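Local coordinates for protein putative diacylglycerol kinase (Bacillus anthracis, PDB 4WRR) that probably phosphorylates diacylglycerol to phosphatidic acid with ATP, as a member of the diacylglycerol kinase family, at residues A[134-139]-A[271-276]. Residues are numbered along the deposited sequence; the frame is centred on the assembly and turned at random.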
ATOM      1  N   GLN A 134      11.633  19.382  19.289  1.00 50.09           N
ATOM      2  CA  GLN A 134      12.024  18.047  19.651  1.00 49.40           C
ATOM      3  C   GLN A 134      10.991  17.537  20.677  1.00 43.62           C
ATOM      4  O   GLN A 134      10.868  18.105  21.770  1.00 46.23           O
ATOM      5  CB  GLN A 134      13.395  18.143  20.306  1.00 52.80           C
ATOM      6  CG  GLN A 134      13.968  16.851  20.851  1.00 53.40           C
ATOM      7  CD  GLN A 134      13.923  15.736  19.840  1.00 57.09           C
ATOM      8  OE1 GLN A 134      13.025  14.907  19.889  1.00 60.63           O
ATOM      9  NE2 GLN A 134      14.869  15.719  18.913  1.00 56.74           N
ATOM     10  N   HIS A 135      10.239  16.496  20.346  1.00 38.85           N
ATOM     11  CA  HIS A 135       9.266  15.920  21.287  1.00 35.46           C
ATOM     12  C   HIS A 135       9.828  14.986  22.346  1.00 35.14           C
ATOM     13  O   HIS A 135      10.844  14.313  22.133  1.00 37.90           O
ATOM     14  CB  HIS A 135       8.185  15.196  20.539  1.00 34.74           C
ATOM     15  CG  HIS A 135       7.448  16.065  19.569  1.00 34.02           C
ATOM     16  ND1 HIS A 135       7.862  16.232  18.267  1.00 35.41           N
ATOM     17  CD2 HIS A 135       6.328  16.807  19.710  1.00 32.88           C
ATOM     18  CE1 HIS A 135       7.037  17.052  17.652  1.00 35.79           C
ATOM     19  NE2 HIS A 135       6.087  17.400  18.505  1.00 34.79           N
ATOM     20  N   PHE A 136       9.196  14.956  23.512  1.00 32.82           N
ATOM     21  CA  PHE A 136       9.553  13.952  24.502  1.00 30.91           C
ATOM     22  C   PHE A 136       8.383  13.561  25.371  1.00 29.91           C
ATOM     23  O   PHE A 136       7.387  14.274  25.459  1.00 30.63           O
ATOM     24  CB  PHE A 136      10.724  14.383  25.364  1.00 31.27           C
ATOM     25  CG  PHE A 136      10.455  15.594  26.223  1.00 29.93           C
ATOM     26  CD1 PHE A 136      10.645  16.860  25.730  1.00 31.49           C
ATOM     27  CD2 PHE A 136      10.040  15.453  27.533  1.00 28.28           C
ATOM     28  CE1 PHE A 136      10.384  17.987  26.536  1.00 32.44           C
ATOM     29  CE2 PHE A 136       9.819  16.553  28.339  1.00 27.74           C
ATOM     30  CZ  PHE A 136      10.000  17.821  27.842  1.00 29.34           C
ATOM     31  N   LEU A 137       8.504  12.377  25.952  1.00 28.66           N
ATOM     32  CA  LEU A 137       7.492  11.787  26.830  1.00 28.10           C
ATOM     33  C   LEU A 137       7.904  11.743  28.283  1.00 27.25           C
ATOM     34  O   LEU A 137       7.048  11.864  29.164  1.00 27.23           O
ATOM     35  CB  LEU A 137       7.191  10.332  26.415  1.00 29.69           C
ATOM     36  CG  LEU A 137       6.373  10.134  25.158  1.00 30.37           C
ATOM     37  CD1 LEU A 137       6.229   8.653  24.885  1.00 30.61           C
ATOM     38  CD2 LEU A 137       5.004  10.780  25.311  1.00 30.79           C
ATOM     39  N   ASN A 138       9.190  11.534  28.545  1.00 27.62           N
ATOM     40  CA  ASN A 138       9.671  11.392  29.925  1.00 26.81           C
ATOM     41  C   ASN A 138      10.202  12.688  30.511  1.00 26.26           C
ATOM     42  O   ASN A 138       9.640  13.193  31.470  1.00 26.53           O
ATOM     43  CB  ASN A 138      10.740  10.303  30.013  1.00 26.87           C
ATOM     44  CG  ASN A 138      10.204   8.941  29.666  1.00 29.17           C
ATOM     45  OD1 ASN A 138       9.123   8.553  30.125  1.00 30.01           O
ATOM     46  ND2 ASN A 138      10.947   8.193  28.850  1.00 29.88           N
ATOM     47  N   PHE A 139      11.291  13.214  29.957  1.00 26.04           N
ATOM     48  CA  PHE A 139      11.941  14.377  30.546  1.00 26.35           C
ATOM     49  C   PHE A 139      12.838  15.141  29.614  1.00 26.67           C
ATOM     50  O   PHE A 139      13.295  14.615  28.599  1.00 26.88           O
ATOM     51  CB  PHE A 139      12.810  13.938  31.752  1.00 26.01           C
ATOM     52  CG  PHE A 139      14.105  13.278  31.360  1.00 26.79           C
ATOM     53  CD1 PHE A 139      14.140  11.924  31.066  1.00 26.51           C
ATOM     54  CD2 PHE A 139      15.284  14.009  31.252  1.00 27.00           C
ATOM     55  CE1 PHE A 139      15.325  11.318  30.681  1.00 27.31           C
ATOM     56  CE2 PHE A 139      16.460  13.411  30.865  1.00 27.56           C
ATOM     57  CZ  PHE A 139      16.485  12.055  30.580  1.00 27.61           C
ATOM     58  N   ASP A 271      19.792  16.579  27.822  1.00 41.60           N
ATOM     59  CA  ASP A 271      19.481  15.179  27.816  1.00 40.67           C
ATOM     60  C   ASP A 271      17.974  15.024  27.822  1.00 40.09           C
ATOM     61  O   ASP A 271      17.252  15.811  28.429  1.00 36.28           O
ATOM     62  CB  ASP A 271      20.101  14.471  29.012  1.00 43.40           C
ATOM     63  CG  ASP A 271      21.644  14.282  28.861  1.00 46.51           C
ATOM     64  OD1 ASP A 271      22.296  14.926  28.014  1.00 52.18           O
ATOM     65  OD2 ASP A 271      22.216  13.458  29.568  1.00 54.66           O
ATOM     66  N   THR A 272      17.509  14.009  27.098  1.00 40.09           N
ATOM     67  CA  THR A 272      16.083  13.700  27.001  1.00 37.17           C
ATOM     68  C   THR A 272      15.853  12.189  26.881  1.00 36.69           C
ATOM     69  O   THR A 272      16.747  11.396  27.184  1.00 36.65           O
ATOM     70  CB  THR A 272      15.422  14.511  25.876  1.00 36.47           C
ATOM     71  OG1 THR A 272      14.014  14.257  25.861  1.00 33.73           O
ATOM     72  CG2 THR A 272      16.029  14.175  24.537  1.00 38.75           C
ATOM     73  N   ASP A 273      14.670  11.787  26.446  1.00 36.66           N
ATOM     74  CA  ASP A 273      14.305  10.363  26.457  1.00 38.68           C
ATOM     75  C   ASP A 273      15.312   9.430  25.795  1.00 39.61           C
ATOM     76  O   ASP A 273      15.410   8.283  26.175  1.00 39.73           O
ATOM     77  CB  ASP A 273      12.970  10.134  25.758  1.00 39.82           C
ATOM     78  CG  ASP A 273      11.825  10.902  26.376  1.00 38.42           C
ATOM     79  OD1 ASP A 273      12.018  11.694  27.321  1.00 36.57           O
ATOM     80  OD2 ASP A 273      10.701  10.725  25.865  1.00 40.36           O
ATOM     81  N   GLY A 274      16.007   9.918  24.769  1.00 41.96           N
ATOM     82  CA  GLY A 274      17.054   9.166  24.089  1.00 43.41           C
ATOM     83  C   GLY A 274      17.997  10.079  23.312  1.00 46.82           C
ATOM     84  O   GLY A 274      17.997  11.292  23.536  1.00 47.74           O
ATOM     85  N   GLU A 275      18.749   9.513  22.354  1.00 48.17           N
ATOM     86  CA  GLU A 275      19.781  10.279  21.626  1.00 50.34           C
ATOM     87  C   GLU A 275      19.181  11.482  20.923  1.00 49.73           C
ATOM     88  O   GLU A 275      18.151  11.378  20.268  1.00 49.47           O
ATOM     89  CB  GLU A 275      20.537   9.405  20.608  1.00 53.50           C
ATOM     90  N   SER A 276      19.870  12.611  21.007  1.00 51.71           N
ATOM     91  CA  SER A 276      19.361  13.866  20.460  1.00 55.02           C
ATOM     92  C   SER A 276      20.475  14.915  20.345  1.00 59.07           C
ATOM     93  O   SER A 276      21.564  14.723  20.867  1.00 63.53           O
ATOM     94  CB  SER A 276      18.205  14.351  21.341  1.00 52.12           C
ATOM     95  OG  SER A 276      18.217  15.739  21.550  1.00 52.81           O
TER
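The carboxylate of Asp273 is gripped by three successive backbone N-H groups, those of Leu137, Asn138 and Phe139. Leu137 N gives the shortest bond, 2.8 Å to Asp273 OD2, on the syn side of that oxygen. Asn138 N is shared between both oxygens, at 3.1 Å from Asp273 OD1 and 3.2 Å from Asp273 OD2. It lies well out of the carboxylate plane. Phe139 N reaches Asp273 OD1 at 3.1 Å, nearly in line with the C-O bond, and its N-H points almost straight at the oxygen (166°). Each oxygen thus accepts two bonds, which fixes the rotation of the buried carboxylate. The three N-H groups probably offset its negative charge.

Next to it, Thr272 OG1 donates to Phe139 O over 2.9 Å, in the plane of the carbonyl. Thr272 OG1 stands anti to the backbone N (chi1 -176°), which aims the hydroxyl at that carbonyl. Thr272 OG1 also packs against Phe136 CB. Thr272 CA sits over one face of the Phe139 ring in a CH-pi contact, 3.8 Å above the plane and toward the rim. Phe139 CE2 comes to 3.5 Å from Asp271 O, an oblique approach to the ring. Asn138 CB rests on Asp273 OD1, and its amide is turned 44° from the carboxylate.

The turn held by Asp273 carries the chain from strand 134-136, at the edge of one antiparallel sheet, to strand 139-142 of another. Strand 271-272 lies antiparallel beside 139-142, at the edge of that second sheet. Asp273, just past it, thus braces the passage between the sheets. Phe75 of helix 71-81 touches Thr272 and Asp273. Phe101 of helix 100-104 packs on Leu137 and Asn138.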